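Valine-pyruvate aminotransferase (Salmonella typhimurium, PDB 3G7Q) catalyses the pyridoxal 5'-phosphate-dependent transfer of an amino group between valine and pyruvate, a reaction that probably serves the biosynthesis of alanine. Local coordinates at residues Q52-D57 and C291-R296; L92-E97 and P236-N241; L134-I139 and F166-D171. All coordinates share one frame; numbering follows the deposited sequence. Where two conformers were deposited one is given.

Interaction 1 is a buried contact between two helices, 45-61 and 285-295, and combines ion pairs with leucine packing. Interaction 2 lies at the surface, where two loops leading to strands 101-104 and 242-247 of the seven-stranded sheet meet through tryptophan faces and one water. Interaction 3 is buried again but has no hydrogen bond between its segments: leucine, proline, tyrosine and valine join the loop after strand 129-132 of that same sheet to strand 165-169 of the six-stranded sheet. Interactions 1 and 3 lie on opposite sides of the chain's centre, about 37 Å apart between their own centres, and none of the three touches another.

Interaction 1: Q52-D57 and C291-R296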
loop_
_atom_site.group_PDB
_atom_site.type_symbol
_atom_site.label_atom_id
_atom_site.label_comp_id
_atom_site.label_asym_id
_atom_site.label_seq_id
_atom_site.Cartn_x
_atom_site.Cartn_y
_atom_site.Cartn_z
ATOM N N GLN A 52 17.853 -5.510 15.846
ATOM C CA GLN A 52 18.174 -4.412 16.752
ATOM C C GLN A 52 19.558 -3.838 16.446
ATOM O O GLN A 52 19.753 -2.604 16.415
ATOM C CB GLN A 52 18.063 -4.853 18.212
ATOM C CG GLN A 52 18.445 -3.787 19.218
ATOM C CD GLN A 52 17.572 -2.532 19.146
ATOM O OE1 GLN A 52 16.375 -2.608 18.854
ATOM N NE2 GLN A 52 18.149 -1.408 19.485
ATOM N N THR A 53 20.527 -4.711 16.199
ATOM C CA THR A 53 21.870 -4.255 15.878
ATOM C C THR A 53 21.900 -3.579 14.508
ATOM O O THR A 53 22.544 -2.558 14.327
ATOM C CB THR A 53 22.871 -5.436 15.915
ATOM O OG1 THR A 53 22.826 -6.018 17.217
ATOM C CG2 THR A 53 24.299 -4.973 15.599
ATOM N N LEU A 54 21.210 -4.166 13.538
ATOM C CA LEU A 54 21.169 -3.589 12.211
ATOM C C LEU A 54 20.551 -2.183 12.249
ATOM O O LEU A 54 21.071 -1.239 11.646
ATOM C CB LEU A 54 20.357 -4.468 11.289
ATOM C CG LEU A 54 20.255 -4.022 9.840
ATOM C CD1 LEU A 54 21.660 -3.975 9.169
ATOM C CD2 LEU A 54 19.295 -4.934 9.090
ATOM N N LEU A 55 19.434 -2.060 12.945
ATOM C CA LEU A 55 18.763 -0.755 13.046
ATOM C C LEU A 55 19.651 0.257 13.744
ATOM O O LEU A 55 19.712 1.428 13.353
ATOM C CB LEU A 55 17.431 -0.923 13.768
ATOM C CG LEU A 55 16.345 -1.618 12.931
ATOM C CD1 LEU A 55 15.181 -2.047 13.822
ATOM C CD2 LEU A 55 15.849 -0.702 11.760
ATOM N N THR A 56 20.353 -0.185 14.787
ATOM C CA THR A 56 21.270 0.697 15.493
ATOM C C THR A 56 22.333 1.216 14.535
ATOM O O THR A 56 22.610 2.430 14.499
ATOM C CB THR A 56 21.891 -0.002 16.723
ATOM O OG1 THR A 56 20.845 -0.297 17.668
ATOM C CG2 THR A 56 22.969 0.876 17.372
ATOM N N ASP A 57 22.912 0.333 13.728
ATOM C CA ASP A 57 23.938 0.754 12.762
ATOM C C ASP A 57 23.386 1.704 11.707
ATOM O O ASP A 57 24.027 2.690 11.349
ATOM C CB ASP A 57 24.524 -0.446 12.020
ATOM C CG ASP A 57 25.315 -1.383 12.923
ATOM O OD1 ASP A 57 25.715 -0.994 14.037
ATOM O OD2 ASP A 57 25.532 -2.523 12.498
ATOM N N CYS A 291 18.496 -3.993 1.396
ATOM C CA CYS A 291 19.740 -3.619 0.725
ATOM C C CYS A 291 20.940 -3.897 1.627
ATOM O O CYS A 291 21.956 -4.448 1.194
ATOM C CB CYS A 291 19.775 -2.145 0.340
ATOM S SG CYS A 291 18.887 -1.690 -1.125
ATOM N N GLU A 292 20.802 -3.512 2.891
ATOM C CA GLU A 292 21.861 -3.684 3.862
ATOM C C GLU A 292 22.130 -5.156 4.136
ATOM O O GLU A 292 23.293 -5.566 4.187
ATOM C CB GLU A 292 21.497 -2.943 5.150
ATOM C CG GLU A 292 22.622 -2.655 6.083
ATOM C CD GLU A 292 23.741 -1.805 5.457
ATOM O OE1 GLU A 292 23.510 -0.954 4.564
ATOM O OE2 GLU A 292 24.879 -2.056 5.856
HETATM N N MSE A 293 21.071 -5.953 4.313
HETATM C CA MSE A 293 21.256 -7.383 4.556
HETATM C C MSE A 293 21.927 -8.070 3.368
HETATM O O MSE A 293 22.777 -8.949 3.553
HETATM C CB MSE A 293 19.923 -8.076 4.896
HETATM C CG MSE A 293 19.393 -7.667 6.255
HETATM SE SE MSE A 293 17.797 -8.634 6.743
HETATM C CE MSE A 293 16.642 -7.787 5.507
ATOM N N ILE A 294 21.561 -7.668 2.153
ATOM C CA ILE A 294 22.170 -8.251 0.943
ATOM C C ILE A 294 23.646 -7.862 0.859
ATOM O O ILE A 294 24.508 -8.707 0.606
ATOM C CB ILE A 294 21.421 -7.825 -0.325
ATOM C CG1 ILE A 294 20.055 -8.503 -0.354
ATOM C CG2 ILE A 294 22.225 -8.188 -1.586
ATOM C CD1 ILE A 294 19.090 -7.917 -1.367
ATOM N N LYS A 295 23.930 -6.587 1.095
ATOM C CA LYS A 295 25.314 -6.069 1.106
ATOM C C LYS A 295 26.199 -6.776 2.126
ATOM O O LYS A 295 27.365 -7.062 1.854
ATOM C CB LYS A 295 25.286 -4.575 1.420
ATOM C CG LYS A 295 26.627 -3.885 1.472
ATOM C CD LYS A 295 26.459 -2.390 1.781
ATOM N N ARG A 296 25.636 -7.073 3.299
ATOM C CA ARG A 296 26.374 -7.751 4.351
ATOM C C ARG A 296 26.397 -9.276 4.198
ATOM O O ARG A 296 26.985 -9.959 5.037
ATOM C CB ARG A 296 25.775 -7.400 5.705
ATOM C CG ARG A 296 25.825 -5.929 6.039
ATOM C CD ARG A 296 25.172 -5.657 7.358
ATOM N NE ARG A 296 25.239 -4.220 7.639
ATOM C CZ ARG A 296 25.186 -3.679 8.855
ATOM N NH1 ARG A 296 25.112 -4.432 9.953
ATOM N NH2 ARG A 296 25.250 -2.363 8.977
#
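Arg296 holds two carboxylates, one on each helix. Its nearer partner is Glu292, one turn back, gripped side-on by two nitrogens that share a single oxygen: NE lies 2.8 Å from Glu292 OE2, which accepts with its anti lone pair, while NH2 reaches Glu292 OE2 at 3.2 Å from above the carboxylate plane. The second partner belongs to helix 45-61. Arg296 NH1 donates to Asp57 OD2 at 3.2 Å, nearly straight at 159°, again onto an anti lone pair. Both acceptors lie near the guanidinium plane, but the Asp57 carboxylate is turned 35° from it. An arginine chain extended from CG to NE suits this place, because it carries a planar, many-donor head across to the other helix.

Leu54 lies over one face of that head. With its CG anti to the backbone N (chi1 -178°), the leucine sets CD1 above the centre of the guanidinium, 3.6 Å from Arg296 CZ. The same methyl rests 3.5 Å from Glu292 CG, on the chain bent at chi2. The other branch, Leu54 CD2, meets CG of Met293, a selenomethionine, at 3.9 Å, the two side chains crossing at about a right angle. Leucine's forked tip thus serves both an apolar neighbour and the flat face of a charge. The other carboxylate oxygen, Glu292 OE1, is taken by Lys63 and Gln75, and elsewhere on helix 45-61 Gln52 and Thr56 meet Val59 of the second subunit.

Asp57 OD2 and Glu292 OE2 stay 6.7 Å apart, with the arginine between them. The cation probably offsets their repulsion and favours the ionised form of both acids, so that a buried helix pair of the class I aminotransferase fold can accommodate charge beside its leucine.

Interaction 2: L92-E97 and P236-N241; sequences LGWDIE and PLWNPN
Two loops bordering the seven-stranded sheet of the class I aminotransferase fold meet here, one leading from helix 77-92 toward strand 101-104, the other running into strand 242-247. Leu92 ends the helix and lays CD1 against one face of the Trp94 ring. Gly93 then leaves the helical path with a positive phi, a conformation glycine adopts readily.

Trp94 carries much of the contact. Trp238 CB makes a CH-pi contact over the other face of its indole, 3.7 Å from the centroid of the six-membered ring, while Pro236 CB approaches the edge at 3.8 Å from Trp94 CZ2. The two tryptophan rings meet obliquely, their planes 34° apart. At the indole edge, Trp94 NE1 donates to a water at 3.1 Å, and this water makes a weak bond to Pro236 O, so the ring's polar atom is served as well as its carbon faces.

Asp95 centres an inverse gamma turn that brings the chain round to Ile96, which also packs on Ile262 of strand 259-262. The unbranched end of isoleucine's longer arm suits this place: Ile96 CD1 makes a CH-pi contact 3.4 Å from the centroid of the Trp238 six-membered ring, only 12° off the ring normal.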
loop_
_atom_site.group_PDB
_atom_site.type_symbol
_atom_site.label_atom_id
_atom_site.label_comp_id
_atom_site.label_asym_id
_atom_site.label_seq_id
_atom_site.Cartn_x
_atom_site.Cartn_y
_atom_site.Cartn_z
ATOM N N LEU A 92 21.490 -17.966 -7.848
ATOM C CA LEU A 92 20.702 -19.014 -8.519
ATOM C C LEU A 92 20.934 -19.154 -10.026
ATOM O O LEU A 92 20.470 -20.116 -10.635
ATOM C CB LEU A 92 19.219 -18.779 -8.241
ATOM C CG LEU A 92 18.769 -18.905 -6.788
ATOM C CD1 LEU A 92 17.317 -18.390 -6.591
ATOM C CD2 LEU A 92 18.895 -20.337 -6.272
ATOM N N GLY A 93 21.645 -18.213 -10.623
ATOM C CA GLY A 93 21.867 -18.216 -12.057
ATOM C C GLY A 93 20.646 -17.783 -12.864
ATOM O O GLY A 93 20.532 -18.126 -14.038
ATOM N N TRP A 94 19.734 -17.029 -12.252
ATOM C CA TRP A 94 18.564 -16.541 -12.992
ATOM C C TRP A 94 18.930 -15.275 -13.781
ATOM O O TRP A 94 19.607 -14.383 -13.260
ATOM C CB TRP A 94 17.373 -16.266 -12.073
ATOM C CG TRP A 94 16.804 -17.451 -11.361
ATOM C CD1 TRP A 94 17.040 -18.770 -11.620
ATOM C CD2 TRP A 94 15.783 -17.417 -10.362
ATOM N NE1 TRP A 94 16.281 -19.559 -10.783
ATOM C CE2 TRP A 94 15.501 -18.753 -10.001
ATOM C CE3 TRP A 94 15.108 -16.385 -9.711
ATOM C CZ2 TRP A 94 14.560 -19.080 -9.035
ATOM C CZ3 TRP A 94 14.173 -16.711 -8.745
ATOM C CH2 TRP A 94 13.917 -18.049 -8.405
ATOM N N ASP A 95 18.475 -15.191 -15.032
ATOM C CA ASP A 95 18.779 -14.041 -15.885
ATOM C C ASP A 95 17.787 -12.909 -15.566
ATOM O O ASP A 95 16.884 -12.619 -16.332
ATOM C CB ASP A 95 18.731 -14.463 -17.349
ATOM C CG ASP A 95 19.145 -13.362 -18.297
ATOM O OD1 ASP A 95 19.662 -12.316 -17.851
ATOM O OD2 ASP A 95 18.950 -13.560 -19.512
ATOM N N ILE A 96 17.988 -12.286 -14.411
ATOM C CA ILE A 96 17.119 -11.230 -13.908
ATOM C C ILE A 96 17.836 -9.890 -13.988
ATOM O O ILE A 96 19.013 -9.810 -13.709
ATOM C CB ILE A 96 16.734 -11.512 -12.426
ATOM C CG1 ILE A 96 15.946 -12.813 -12.300
ATOM C CG2 ILE A 96 15.865 -10.417 -11.825
ATOM C CD1 ILE A 96 14.797 -12.907 -13.265
ATOM N N GLU A 97 17.123 -8.847 -14.408
ATOM C CA GLU A 97 17.651 -7.503 -14.419
ATOM C C GLU A 97 16.652 -6.669 -13.641
ATOM O O GLU A 97 15.558 -7.140 -13.370
ATOM C CB GLU A 97 17.780 -6.982 -15.846
ATOM C CG GLU A 97 18.874 -7.641 -16.688
ATOM C CD GLU A 97 20.291 -7.359 -16.195
ATOM O OE1 GLU A 97 20.471 -6.595 -15.216
ATOM O OE2 GLU A 97 21.237 -7.901 -16.807
ATOM N N PRO A 236 14.120 -24.699 -7.259
ATOM C CA PRO A 236 13.581 -23.400 -7.659
ATOM C C PRO A 236 13.338 -23.335 -9.166
ATOM O O PRO A 236 14.019 -24.039 -9.940
ATOM C CB PRO A 236 14.671 -22.420 -7.213
ATOM C CG PRO A 236 15.446 -23.175 -6.150
ATOM C CD PRO A 236 15.450 -24.570 -6.638
ATOM N N LEU A 237 12.374 -22.514 -9.566
ATOM C CA LEU A 237 11.985 -22.374 -10.958
ATOM C C LEU A 237 11.708 -20.939 -11.337
ATOM O O LEU A 237 10.926 -20.259 -10.674
ATOM C CB LEU A 237 10.697 -23.159 -11.239
ATOM C CG LEU A 237 10.125 -23.158 -12.678
ATOM C CD1 LEU A 237 11.068 -23.816 -13.667
ATOM C CD2 LEU A 237 8.740 -23.837 -12.750
ATOM N N TRP A 238 12.342 -20.482 -12.406
ATOM C CA TRP A 238 11.976 -19.193 -12.992
ATOM C C TRP A 238 12.293 -19.207 -14.480
ATOM O O TRP A 238 13.296 -19.801 -14.915
ATOM C CB TRP A 238 12.630 -17.971 -12.332
ATOM C CG TRP A 238 11.974 -16.693 -12.868
ATOM C CD1 TRP A 238 10.796 -16.131 -12.431
ATOM C CD2 TRP A 238 12.425 -15.869 -13.948
ATOM N NE1 TRP A 238 10.491 -15.020 -13.183
ATOM C CE2 TRP A 238 11.481 -14.826 -14.106
ATOM C CE3 TRP A 238 13.538 -15.900 -14.786
ATOM C CZ2 TRP A 238 11.617 -13.839 -15.074
ATOM C CZ3 TRP A 238 13.667 -14.940 -15.744
ATOM C CH2 TRP A 238 12.714 -13.908 -15.881
ATOM N N ASN A 239 11.363 -18.658 -15.255
ATOM C CA ASN A 239 11.562 -18.419 -16.687
ATOM C C ASN A 239 10.659 -17.238 -17.029
ATOM O O ASN A 239 9.847 -16.819 -16.191
ATOM C CB ASN A 239 11.322 -19.676 -17.530
ATOM C CG ASN A 239 9.909 -20.183 -17.451
ATOM O OD1 ASN A 239 8.971 -19.461 -17.747
ATOM N ND2 ASN A 239 9.755 -21.457 -17.088
ATOM N N PRO A 240 10.810 -16.656 -18.222
ATOM C CA PRO A 240 9.997 -15.463 -18.532
ATOM C C PRO A 240 8.461 -15.586 -18.489
ATOM O O PRO A 240 7.798 -14.550 -18.502
ATOM C CB PRO A 240 10.463 -15.100 -19.945
ATOM C CG PRO A 240 11.855 -15.600 -20.005
ATOM C CD PRO A 240 11.776 -16.933 -19.294
ATOM N N ASN A 241 7.903 -16.799 -18.462
ATOM C CA ASN A 241 6.450 -16.972 -18.332
ATOM C C ASN A 241 6.024 -17.188 -16.878
ATOM O O ASN A 241 4.865 -17.526 -16.602
ATOM C CB ASN A 241 5.948 -18.143 -19.167
ATOM C CG ASN A 241 4.443 -18.095 -19.407
ATOM O OD1 ASN A 241 3.914 -17.054 -19.741
ATOM N ND2 ASN A 241 3.760 -19.224 -19.249
HETATM O O HOH W 1 17.022 -22.563 -10.460
#

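Interaction 3: L134-I139 and F166-D171; sequences LAPEYI and FKYHVD
Lys167 NZ is gripped by three oxygens: Glu337 OE1 in a salt bridge, and Asn195 OD1 and Val196 O in hydrogen bonds. Next along the strand, Tyr168 OH has two partners, His383 NE2 and Trp343 NE1, which tie down the far end of a buried ring. The contact between the segments is apolar. With CG anti to its carbonyl carbon (chi1 -67°), Tyr168 directs its ring at Pro136, which follows a cis peptide bond; the Pro136 and Tyr168 side chains cross at about a right angle, with Pro136 CD 3.4 Å from Tyr168 CE2. On the ring's face, off-centre, lies CE2 of Phe166.

Leu134 uses both methyls. Leu134 CD1 presses on backbone, 3.3 Å from His169 C, and also touches Tyr168 CB at 3.9 Å. Its twin, Leu134 CD2, meets Val170 CG2 at 3.8 Å. Leucine suits a place where one side chain must cover three consecutive residues, and Val170 offers an apolar methyl to CD2.

The loop 134-137 runs from strand 129-132 of the seven-stranded sheet to helix 138-142, and here it packs against strand 165-169, which lies between strands 157-161 and 332-334 in the six-stranded sheet.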
loop_
_atom_site.group_PDB
_atom_site.type_symbol
_atom_site.label_atom_id
_atom_site.label_comp_id
_atom_site.label_asym_id
_atom_site.label_seq_id
_atom_site.Cartn_x
_atom_site.Cartn_y
_atom_site.Cartn_z
ATOM N N LEU A 134 -4.237 -26.325 -7.403
ATOM C CA LEU A 134 -4.063 -27.112 -6.201
ATOM C C LEU A 134 -4.662 -26.343 -5.002
ATOM O O LEU A 134 -3.952 -25.765 -4.207
ATOM C CB LEU A 134 -2.592 -27.497 -6.003
ATOM C CG LEU A 134 -2.138 -28.562 -4.958
ATOM C CD1 LEU A 134 -2.953 -29.781 -4.980
ATOM C CD2 LEU A 134 -0.704 -28.930 -5.204
ATOM N N ALA A 135 -5.970 -26.411 -4.878
ATOM C CA ALA A 135 -6.630 -25.874 -3.686
ATOM C C ALA A 135 -6.355 -26.847 -2.536
ATOM O O ALA A 135 -6.196 -28.033 -2.781
ATOM C CB ALA A 135 -8.109 -25.733 -3.937
ATOM N N PRO A 136 -6.335 -26.375 -1.274
ATOM C CA PRO A 136 -6.594 -25.023 -0.796
ATOM C C PRO A 136 -5.411 -24.056 -0.909
ATOM O O PRO A 136 -4.244 -24.456 -0.817
ATOM C CB PRO A 136 -6.947 -25.242 0.681
ATOM C CG PRO A 136 -6.157 -26.418 1.048
ATOM C CD PRO A 136 -6.046 -27.290 -0.158
ATOM N N GLU A 137 -5.750 -22.792 -1.109
ATOM C CA GLU A 137 -4.812 -21.691 -1.226
ATOM C C GLU A 137 -5.301 -20.571 -0.331
ATOM O O GLU A 137 -6.497 -20.464 -0.062
ATOM C CB GLU A 137 -4.755 -21.189 -2.671
ATOM C CG GLU A 137 -3.910 -22.025 -3.612
ATOM C CD GLU A 137 -2.403 -21.875 -3.366
ATOM O OE1 GLU A 137 -2.004 -21.050 -2.523
ATOM O OE2 GLU A 137 -1.625 -22.600 -4.012
ATOM N N TYR A 138 -4.381 -19.757 0.156
ATOM C CA TYR A 138 -4.731 -18.611 0.977
ATOM C C TYR A 138 -5.246 -17.406 0.188
ATOM O O TYR A 138 -6.232 -16.796 0.581
ATOM C CB TYR A 138 -3.527 -18.186 1.822
ATOM C CG TYR A 138 -3.701 -16.820 2.436
ATOM C CD1 TYR A 138 -4.552 -16.638 3.510
ATOM C CD2 TYR A 138 -3.028 -15.713 1.934
ATOM C CE1 TYR A 138 -4.739 -15.387 4.083
ATOM C CE2 TYR A 138 -3.212 -14.446 2.496
ATOM C CZ TYR A 138 -4.072 -14.295 3.575
ATOM O OH TYR A 138 -4.294 -13.060 4.161
ATOM N N ILE A 139 -4.614 -17.035 -0.911
ATOM C CA ILE A 139 -5.094 -15.801 -1.595
ATOM C C ILE A 139 -6.607 -15.843 -1.937
ATOM O O ILE A 139 -7.309 -14.815 -1.856
ATOM C CB ILE A 139 -4.208 -15.411 -2.824
ATOM C CG1 ILE A 139 -4.563 -13.984 -3.291
ATOM C CG2 ILE A 139 -4.315 -16.448 -3.935
ATOM C CD1 ILE A 139 -4.377 -12.901 -2.199
ATOM N N PHE A 166 -0.863 -36.459 5.470
ATOM C CA PHE A 166 -1.375 -36.568 4.109
ATOM C C PHE A 166 -0.811 -35.441 3.279
ATOM O O PHE A 166 -0.256 -34.476 3.823
ATOM C CB PHE A 166 -2.904 -36.593 4.063
ATOM C CG PHE A 166 -3.573 -35.306 4.458
ATOM C CD1 PHE A 166 -3.687 -34.951 5.786
ATOM C CD2 PHE A 166 -4.136 -34.475 3.503
ATOM C CE1 PHE A 166 -4.338 -33.813 6.159
ATOM C CE2 PHE A 166 -4.792 -33.300 3.895
ATOM C CZ PHE A 166 -4.874 -32.974 5.210
ATOM N N LYS A 167 -0.981 -35.554 1.962
ATOM C CA LYS A 167 -0.472 -34.549 1.051
ATOM C C LYS A 167 -1.437 -34.382 -0.135
ATOM O O LYS A 167 -1.894 -35.367 -0.723
ATOM C CB LYS A 167 0.904 -34.971 0.526
ATOM C CG LYS A 167 1.528 -33.992 -0.447
ATOM C CD LYS A 167 2.974 -34.340 -0.802
ATOM C CE LYS A 167 3.509 -33.491 -1.977
ATOM N NZ LYS A 167 3.658 -32.027 -1.675
ATOM N N TYR A 168 -1.763 -33.142 -0.440
ATOM C CA TYR A 168 -2.594 -32.837 -1.588
ATOM C C TYR A 168 -1.738 -32.873 -2.840
ATOM O O TYR A 168 -0.561 -32.483 -2.821
ATOM C CB TYR A 168 -3.213 -31.467 -1.471
ATOM C CG TYR A 168 -4.246 -31.297 -0.368
ATOM C CD1 TYR A 168 -5.393 -32.082 -0.330
ATOM C CD2 TYR A 168 -4.109 -30.311 0.565
ATOM C CE1 TYR A 168 -6.376 -31.905 0.664
ATOM C CE2 TYR A 168 -5.062 -30.109 1.553
ATOM C CZ TYR A 168 -6.199 -30.920 1.598
ATOM O OH TYR A 168 -7.134 -30.737 2.582
ATOM N N HIS A 169 -2.355 -33.314 -3.927
ATOM C CA HIS A 169 -1.731 -33.373 -5.257
ATOM C C HIS A 169 -2.639 -32.787 -6.327
ATOM O O HIS A 169 -3.854 -32.881 -6.227
ATOM C CB HIS A 169 -1.416 -34.813 -5.628
ATOM C CG HIS A 169 -0.284 -35.390 -4.841
ATOM N ND1 HIS A 169 1.037 -35.118 -5.142
ATOM C CD2 HIS A 169 -0.268 -36.195 -3.756
ATOM C CE1 HIS A 169 1.813 -35.758 -4.285
ATOM N NE2 HIS A 169 1.049 -36.418 -3.433
ATOM N N VAL A 170 -2.029 -32.247 -7.372
ATOM C CA VAL A 170 -2.770 -31.744 -8.531
ATOM C C VAL A 170 -3.412 -32.925 -9.238
ATOM O O VAL A 170 -2.741 -33.913 -9.552
ATOM C CB VAL A 170 -1.859 -31.012 -9.535
ATOM C CG1 VAL A 170 -2.672 -30.556 -10.778
ATOM C CG2 VAL A 170 -1.107 -29.817 -8.896
ATOM N N ASP A 171 -4.714 -32.848 -9.496
ATOM C CA ASP A 171 -5.427 -33.881 -10.260
ATOM C C ASP A 171 -5.410 -33.461 -11.731
ATOM O O ASP A 171 -6.319 -32.777 -12.210
ATOM C CB ASP A 171 -6.847 -34.037 -9.715
ATOM C CG ASP A 171 -7.686 -35.003 -10.505
ATOM O OD1 ASP A 171 -7.165 -35.654 -11.433
ATOM O OD2 ASP A 171 -8.902 -35.095 -10.193
#